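Long-range contact in sulfide-quinone reductase (Aquifex aeolicus, PDB 3HYW), which catalyses the FAD-dependent oxidation of hydrogen sulfide by a quinone, building polysulfide chains that are probably released as cyclooctasulfur: residues Q116-C124 and K246-F254. Residues are numbered along the deposited sequence; the frame is centred on the assembly and turned at random. Where two conformers were deposited one is given.
Sequences QEENSTSIC and KFTMFMPSF. With FAD (flavin-adenine dinucleotide), chain G; H2S (hydrosulfuric acid), chain J.
With chi1 of 61°, the OG1 of T121 lies between its own N and carbonyl carbon and drops onto T248 O, while the chi1 of S120, -162°, swings its OG to the hydroxyl of T248. Here a loop leaving helix 116-119 runs alongside strand 247-255 in the Rossmann-like pyridine nucleotide-disulphide oxidoreductase fold; on its other side the strand pairs with strand 146-150. T121 OG1 donates to T248 O at 2.7 Å, in the carbonyl plane and on a lone pair, and T121 N adds a weak bond to the same oxygen. F250 N answers with a 3.1 Å bond to T121 O, so the loop pairs briefly with the strand in parallel fashion. A valine in place of T121 would probably leave T248 O with only the weak backbone bond from this loop. Threonine suits the site by offering T248 O a hydroxyl and the F247 ring, which it crosses at about a right angle, a methyl near CE2. S120 OG and T248 OG1 share a 2.7 Å hydrogen bond, and water 1 bridges T248 OG1 and N119 O. Further along, the stiff, branched I123 crosses the flexible, bent M249, CD1 meeting CE at 3.9 Å. The loop then enters the sulfide pocket, where C124 SG touches P252 CD at 3.6 Å and M251 CE, which itself lies 3.7 Å from the sulfur of bound H2S.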
ATOM      1  N   GLN A 116      11.743  -3.106  32.340  1.00 35.30           N
ATOM      2  CA  GLN A 116      12.192  -2.245  31.238  1.00 35.57           C
ATOM      3  C   GLN A 116      13.417  -1.413  31.609  1.00 36.12           C
ATOM      4  O   GLN A 116      14.431  -1.449  30.901  1.00 35.71           O
ATOM      5  CB  GLN A 116      11.056  -1.345  30.744  1.00 35.40           C
ATOM      6  CG  GLN A 116      11.460  -0.365  29.624  1.00 35.37           C
ATOM      7  CD  GLN A 116      10.327   0.552  29.194  1.00 35.22           C
ATOM      8  OE1 GLN A 116       9.189   0.415  29.645  1.00 34.16           O
ATOM      9  NE2 GLN A 116      10.638   1.498  28.312  1.00 35.77           N
ATOM     10  N   GLU A 117      13.328  -0.672  32.713  1.00 36.97           N
ATOM     11  CA  GLU A 117      14.449   0.158  33.153  1.00 38.06           C
ATOM     12  C   GLU A 117      15.706  -0.678  33.420  1.00 38.16           C
ATOM     13  O   GLU A 117      16.817  -0.220  33.155  1.00 38.79           O
ATOM     14  CB  GLU A 117      14.082   0.996  34.381  1.00 37.93           C
ATOM     15  CG  GLU A 117      15.007   2.208  34.577  1.00 38.96           C
ATOM     16  CD  GLU A 117      14.650   3.070  35.781  1.00 38.92           C
ATOM     17  OE1 GLU A 117      13.635   2.796  36.454  1.00 40.51           O
ATOM     18  OE2 GLU A 117      15.396   4.032  36.055  1.00 40.77           O
ATOM     19  N   GLU A 118      15.518  -1.902  33.912  1.00 38.43           N
ATOM     20  CA  GLU A 118      16.626  -2.800  34.266  1.00 38.57           C
ATOM     21  C   GLU A 118      17.231  -3.550  33.074  1.00 38.01           C
ATOM     22  O   GLU A 118      18.455  -3.692  32.982  1.00 37.66           O
ATOM     23  CB  GLU A 118      16.191  -3.827  35.327  1.00 39.26           C
ATOM     24  CG  GLU A 118      15.770  -3.244  36.673  1.00 41.28           C
ATOM     25  CD  GLU A 118      14.255  -3.113  36.828  1.00 43.95           C
ATOM     26  OE1 GLU A 118      13.559  -2.762  35.843  1.00 43.59           O
ATOM     27  OE2 GLU A 118      13.762  -3.355  37.954  1.00 45.97           O
ATOM     28  N   ASN A 119      16.375  -4.041  32.179  1.00 37.19           N
ATOM     29  CA  ASN A 119      16.800  -4.962  31.116  1.00 36.83           C
ATOM     30  C   ASN A 119      16.887  -4.363  29.713  1.00 36.63           C
ATOM     31  O   ASN A 119      17.558  -4.917  28.836  1.00 36.56           O
ATOM     32  CB  ASN A 119      15.890  -6.193  31.088  1.00 36.52           C
ATOM     33  CG  ASN A 119      15.854  -6.919  32.417  1.00 36.04           C
ATOM     34  OD1 ASN A 119      16.868  -7.026  33.107  1.00 35.69           O
ATOM     35  ND2 ASN A 119      14.683  -7.428  32.780  1.00 35.77           N
ATOM     36  N   SER A 120      16.199  -3.247  29.495  1.00 36.54           N
ATOM     37  CA  SER A 120      16.222  -2.591  28.191  1.00 36.39           C
ATOM     38  C   SER A 120      17.198  -1.416  28.182  1.00 36.42           C
ATOM     39  O   SER A 120      17.965  -1.223  29.134  1.00 36.67           O
ATOM     40  CB  SER A 120      14.815  -2.132  27.806  1.00 36.30           C
ATOM     41  OG  SER A 120      14.725  -1.879  26.416  1.00 36.58           O
ATOM     42  N   THR A 121      17.184  -0.653  27.092  1.00 36.18           N
ATOM     43  CA  THR A 121      17.935   0.597  27.004  1.00 35.90           C
ATOM     44  C   THR A 121      16.997   1.706  26.559  1.00 35.90           C
ATOM     45  O   THR A 121      15.908   1.444  26.053  1.00 35.34           O
ATOM     46  CB  THR A 121      19.140   0.514  26.028  1.00 35.82           C
ATOM     47  OG1 THR A 121      18.682   0.225  24.702  1.00 35.55           O
ATOM     48  CG2 THR A 121      20.144  -0.548  26.469  1.00 35.46           C
ATOM     49  N   SER A 122      17.433   2.948  26.750  1.00 36.51           N
ATOM     50  CA  SER A 122      16.670   4.110  26.344  1.00 36.80           C
ATOM     51  C   SER A 122      17.631   5.212  25.913  1.00 36.90           C
ATOM     52  O   SER A 122      18.801   5.211  26.297  1.00 36.93           O
ATOM     53  CB  SER A 122      15.789   4.579  27.494  1.00 36.93           C
ATOM     54  OG  SER A 122      16.587   5.118  28.528  1.00 38.41           O
ATOM     55  N   ILE A 123      17.133   6.145  25.110  1.00 36.70           N
ATOM     56  CA  ILE A 123      17.973   7.171  24.498  1.00 36.64           C
ATOM     57  C   ILE A 123      17.428   8.582  24.760  1.00 36.75           C
ATOM     58  O   ILE A 123      17.818   9.537  24.088  1.00 36.13           O
ATOM     59  CB  ILE A 123      18.154   6.913  22.975  1.00 36.68           C
ATOM     60  CG1 ILE A 123      16.816   7.040  22.229  1.00 37.07           C
ATOM     61  CG2 ILE A 123      18.778   5.532  22.732  1.00 36.34           C
ATOM     62  CD1 ILE A 123      16.896   6.761  20.728  1.00 36.89           C
ATOM     63  N   CYS A 124      16.559   8.703  25.764  1.00 36.75           N
ATOM     64  CA  CYS A 124      15.813   9.943  26.016  1.00 37.22           C
ATOM     65  C   CYS A 124      16.598  10.997  26.787  1.00 37.24           C
ATOM     66  O   CYS A 124      16.249  12.179  26.754  1.00 37.96           O
ATOM     67  CB  CYS A 124      14.505   9.642  26.753  1.00 37.36           C
ATOM     68  SG  CYS A 124      13.299   8.786  25.777  0.50 38.88           S
ATOM     69  N   LYS A 246      18.141 -10.211  22.269  1.00 36.26           N
ATOM     70  CA  LYS A 246      19.423 -10.097  22.955  1.00 36.31           C
ATOM     71  C   LYS A 246      19.704  -8.630  23.298  1.00 35.73           C
ATOM     72  O   LYS A 246      20.329  -8.325  24.315  1.00 35.59           O
ATOM     73  CB  LYS A 246      20.551 -10.692  22.105  1.00 36.75           C
ATOM     74  CG  LYS A 246      21.919 -10.619  22.763  1.00 38.22           C
ATOM     75  CD  LYS A 246      22.929 -11.524  22.088  1.00 40.95           C
ATOM     76  CE  LYS A 246      24.252 -11.517  22.857  1.00 42.17           C
ATOM     77  NZ  LYS A 246      24.843 -10.141  22.940  1.00 42.47           N
ATOM     78  N   PHE A 247      19.227  -7.729  22.445  1.00 35.14           N
ATOM     79  CA  PHE A 247      19.329  -6.295  22.698  1.00 34.53           C
ATOM     80  C   PHE A 247      17.986  -5.637  22.426  1.00 34.18           C
ATOM     81  O   PHE A 247      17.351  -5.916  21.412  1.00 34.10           O
ATOM     82  CB  PHE A 247      20.423  -5.661  21.829  1.00 34.54           C
ATOM     83  CG  PHE A 247      20.433  -4.153  21.873  1.00 35.00           C
ATOM     84  CD1 PHE A 247      19.605  -3.412  21.028  1.00 35.16           C
ATOM     85  CD2 PHE A 247      21.261  -3.473  22.767  1.00 35.52           C
ATOM     86  CE1 PHE A 247      19.591  -2.011  21.078  1.00 36.15           C
ATOM     87  CE2 PHE A 247      21.264  -2.075  22.816  1.00 36.41           C
ATOM     88  CZ  PHE A 247      20.423  -1.345  21.972  1.00 35.39           C
ATOM     89  N   THR A 248      17.559  -4.768  23.338  1.00 33.91           N
ATOM     90  CA  THR A 248      16.354  -3.967  23.131  1.00 33.66           C
ATOM     91  C   THR A 248      16.585  -2.478  23.393  1.00 33.49           C
ATOM     92  O   THR A 248      17.481  -2.091  24.152  1.00 33.53           O
ATOM     93  CB  THR A 248      15.158  -4.440  24.014  1.00 33.57           C
ATOM     94  OG1 THR A 248      15.465  -4.229  25.395  1.00 33.28           O
ATOM     95  CG2 THR A 248      14.844  -5.910  23.787  1.00 33.83           C
ATOM     96  N   MET A 249      15.766  -1.653  22.749  1.00 33.04           N
ATOM     97  CA  MET A 249      15.714  -0.233  23.027  1.00 33.00           C
ATOM     98  C   MET A 249      14.251   0.166  22.947  1.00 32.91           C
ATOM     99  O   MET A 249      13.653   0.147  21.868  1.00 32.90           O
ATOM    100  CB  MET A 249      16.551   0.556  22.010  1.00 32.75           C
ATOM    101  CG  MET A 249      16.926   1.984  22.438  1.00 33.56           C
ATOM    102  SD  MET A 249      15.547   3.119  22.708  1.00 33.52           S
ATOM    103  CE  MET A 249      14.947   3.391  21.041  1.00 31.87           C
ATOM    104  N   PHE A 250      13.677   0.520  24.092  1.00 32.71           N
ATOM    105  CA  PHE A 250      12.300   0.972  24.133  1.00 32.86           C
ATOM    106  C   PHE A 250      12.156   2.398  24.629  1.00 33.49           C
ATOM    107  O   PHE A 250      12.912   2.850  25.492  1.00 33.69           O
ATOM    108  CB  PHE A 250      11.416  -0.004  24.926  1.00 32.59           C
ATOM    109  CG  PHE A 250      10.955  -1.165  24.108  1.00 32.16           C
ATOM    110  CD1 PHE A 250       9.729  -1.126  23.455  1.00 30.70           C
ATOM    111  CD2 PHE A 250      11.772  -2.278  23.939  1.00 31.36           C
ATOM    112  CE1 PHE A 250       9.318  -2.182  22.656  1.00 30.71           C
ATOM    113  CE2 PHE A 250      11.361  -3.344  23.153  1.00 30.77           C
ATOM    114  CZ  PHE A 250      10.132  -3.295  22.512  1.00 31.18           C
ATOM    115  N   MET A 251      11.199   3.108  24.040  1.00 33.77           N
ATOM    116  CA  MET A 251      10.801   4.420  24.525  1.00 34.22           C
ATOM    117  C   MET A 251       9.981   4.244  25.794  1.00 34.38           C
ATOM    118  O   MET A 251       9.130   3.343  25.865  1.00 34.36           O
ATOM    119  CB  MET A 251       9.963   5.159  23.481  1.00 34.48           C
ATOM    120  CG  MET A 251      10.636   5.337  22.130  1.00 36.47           C
ATOM    121  SD  MET A 251      12.211   6.224  22.199  1.00 41.68           S
ATOM    122  CE  MET A 251      11.690   7.811  22.856  1.00 38.31           C
ATOM    123  N   PRO A 252      10.255   5.079  26.812  1.00 34.27           N
ATOM    124  CA  PRO A 252       9.372   5.166  27.964  1.00 34.29           C
ATOM    125  C   PRO A 252       8.213   6.117  27.678  1.00 34.41           C
ATOM    126  O   PRO A 252       8.270   6.895  26.718  1.00 34.49           O
ATOM    127  CB  PRO A 252      10.282   5.731  29.056  1.00 34.08           C
ATOM    128  CG  PRO A 252      11.295   6.547  28.329  1.00 34.18           C
ATOM    129  CD  PRO A 252      11.431   5.966  26.940  1.00 34.48           C
ATOM    130  N   SER A 253       7.156   6.028  28.479  1.00 34.43           N
ATOM    131  CA  SER A 253       6.083   7.014  28.426  1.00 34.54           C
ATOM    132  C   SER A 253       6.482   8.209  29.298  1.00 34.60           C
ATOM    133  O   SER A 253       7.445   8.129  30.068  1.00 34.41           O
ATOM    134  CB  SER A 253       4.765   6.403  28.895  1.00 34.54           C
ATOM    135  OG  SER A 253       4.839   6.026  30.256  1.00 34.25           O
ATOM    136  N   PHE A 254       5.763   9.319  29.168  1.00 34.80           N
ATOM    137  CA  PHE A 254       6.122  10.526  29.907  1.00 34.99           C
ATOM    138  C   PHE A 254       5.073  10.870  30.953  1.00 35.45           C
ATOM    139  O   PHE A 254       3.880  10.662  30.732  1.00 35.69           O
ATOM    140  CB  PHE A 254       6.281  11.732  28.980  1.00 34.93           C
ATOM    141  CG  PHE A 254       7.317  11.569  27.897  1.00 34.62           C
ATOM    142  CD1 PHE A 254       8.406  10.709  28.046  1.00 35.28           C
ATOM    143  CD2 PHE A 254       7.227  12.336  26.742  1.00 34.52           C
ATOM    144  CE1 PHE A 254       9.363  10.585  27.038  1.00 35.02           C
ATOM    145  CE2 PHE A 254       8.193  12.237  25.720  1.00 34.57           C
ATOM    146  CZ  PHE A 254       9.256  11.357  25.866  1.00 35.17           C
TER
HETATM  147  PA  FAD G 441      14.190  19.159  27.700  1.00 23.13           P
HETATM  148  O1A FAD G 441      14.850  19.781  26.495  1.00 21.98           O
HETATM  149  O2A FAD G 441      14.417  17.709  27.995  1.00 24.09           O
HETATM  150  O5B FAD G 441      14.641  20.044  28.952  1.00 24.67           O
HETATM  151  C5B FAD G 441      14.120  19.894  30.262  1.00 24.01           C
HETATM  152  C4B FAD G 441      15.113  20.552  31.207  1.00 24.36           C
HETATM  153  O4B FAD G 441      14.547  20.668  32.513  1.00 25.28           O
HETATM  154  C3B FAD G 441      16.366  19.707  31.367  1.00 25.54           C
HETATM  155  O3B FAD G 441      17.505  20.574  31.381  1.00 25.86           O
HETATM  156  C2B FAD G 441      16.181  19.040  32.716  1.00 25.73           C
HETATM  157  O2B FAD G 441      17.429  18.721  33.328  1.00 26.92           O
HETATM  158  C1B FAD G 441      15.433  20.114  33.484  1.00 25.75           C
HETATM  159  N9A FAD G 441      14.648  19.629  34.652  1.00 26.20           N
HETATM  160  C8A FAD G 441      13.912  18.501  34.737  1.00 26.17           C
HETATM  161  N7A FAD G 441      13.337  18.447  35.965  1.00 26.59           N
HETATM  162  C5A FAD G 441      13.727  19.549  36.647  1.00 26.19           C
HETATM  163  C6A FAD G 441      13.473  20.035  37.928  1.00 26.33           C
HETATM  164  N6A FAD G 441      12.676  19.346  38.777  1.00 25.81           N
HETATM  165  N1A FAD G 441      14.030  21.212  38.321  1.00 26.27           N
HETATM  166  C2A FAD G 441      14.824  21.911  37.492  1.00 26.78           C
HETATM  167  N3A FAD G 441      15.087  21.464  36.254  1.00 26.57           N
HETATM  168  C4A FAD G 441      14.548  20.292  35.810  1.00 26.06           C
HETATM  169  N1  FAD G 441      12.110  16.907  18.491  1.00 22.93           N
HETATM  170  C2  FAD G 441      12.312  17.324  17.212  1.00 23.66           C
HETATM  171  O2  FAD G 441      11.677  18.301  16.768  1.00 24.10           O
HETATM  172  N3  FAD G 441      13.204  16.706  16.400  1.00 23.08           N
HETATM  173  C4  FAD G 441      13.913  15.653  16.854  1.00 23.39           C
HETATM  174  O4  FAD G 441      14.808  15.008  16.049  1.00 23.55           O
HETATM  175  C4X FAD G 441      13.721  15.207  18.157  1.00 23.22           C
HETATM  176  N5  FAD G 441      14.430  14.146  18.604  1.00 23.21           N
HETATM  177  C5X FAD G 441      14.266  13.700  19.869  1.00 23.05           C
HETATM  178  C6  FAD G 441      15.022  12.610  20.313  1.00 23.03           C
HETATM  179  C7  FAD G 441      14.867  12.123  21.607  1.00 23.35           C
HETATM  180  C7M FAD G 441      15.702  10.934  22.044  1.00 23.27           C
HETATM  181  C8  FAD G 441      13.946  12.738  22.459  1.00 23.43           C
HETATM  182  C8M FAD G 441      13.722  12.257  23.880  1.00 23.84           C
HETATM  183  C9  FAD G 441      13.191  13.824  22.006  1.00 23.15           C
HETATM  184  C9A FAD G 441      13.347  14.330  20.706  1.00 23.25           C
HETATM  185  N10 FAD G 441      12.630  15.405  20.261  1.00 23.61           N
HETATM  186  C10 FAD G 441      12.802  15.846  18.988  1.00 23.12           C
HETATM  187  C1' FAD G 441      11.604  16.025  21.131  1.00 23.08           C
HETATM  188  C2' FAD G 441      11.866  17.351  21.814  1.00 22.43           C
HETATM  189  O2' FAD G 441      12.353  18.311  20.867  1.00 23.62           O
HETATM  190  C3' FAD G 441      12.815  17.131  22.992  1.00 22.62           C
HETATM  191  O3' FAD G 441      12.224  16.176  23.906  1.00 20.36           O
HETATM  192  C4' FAD G 441      13.107  18.435  23.722  1.00 22.58           C
HETATM  193  O4' FAD G 441      14.285  18.244  24.516  1.00 23.25           O
HETATM  194  C5' FAD G 441      11.935  18.848  24.605  1.00 21.62           C
HETATM  195  O5' FAD G 441      12.198  20.116  25.199  1.00 22.49           O
HETATM  196  P   FAD G 441      11.795  20.452  26.724  1.00 21.98           P
HETATM  197  O1P FAD G 441      12.286  21.844  27.022  1.00 21.34           O
HETATM  198  O2P FAD G 441      10.341  20.113  26.970  1.00 20.22           O
HETATM  199  O3P FAD G 441      12.607  19.378  27.611  1.00 21.19           O
HETATM  200  S   H2S J 700      12.827  10.998  24.314  0.50 28.49           S
HETATM  201  O   HOH W   1      17.106  -5.961  26.369  1.00 39.87           O
HETATM  202  O   HOH W   2      14.262   5.751  24.797  1.00 26.25           O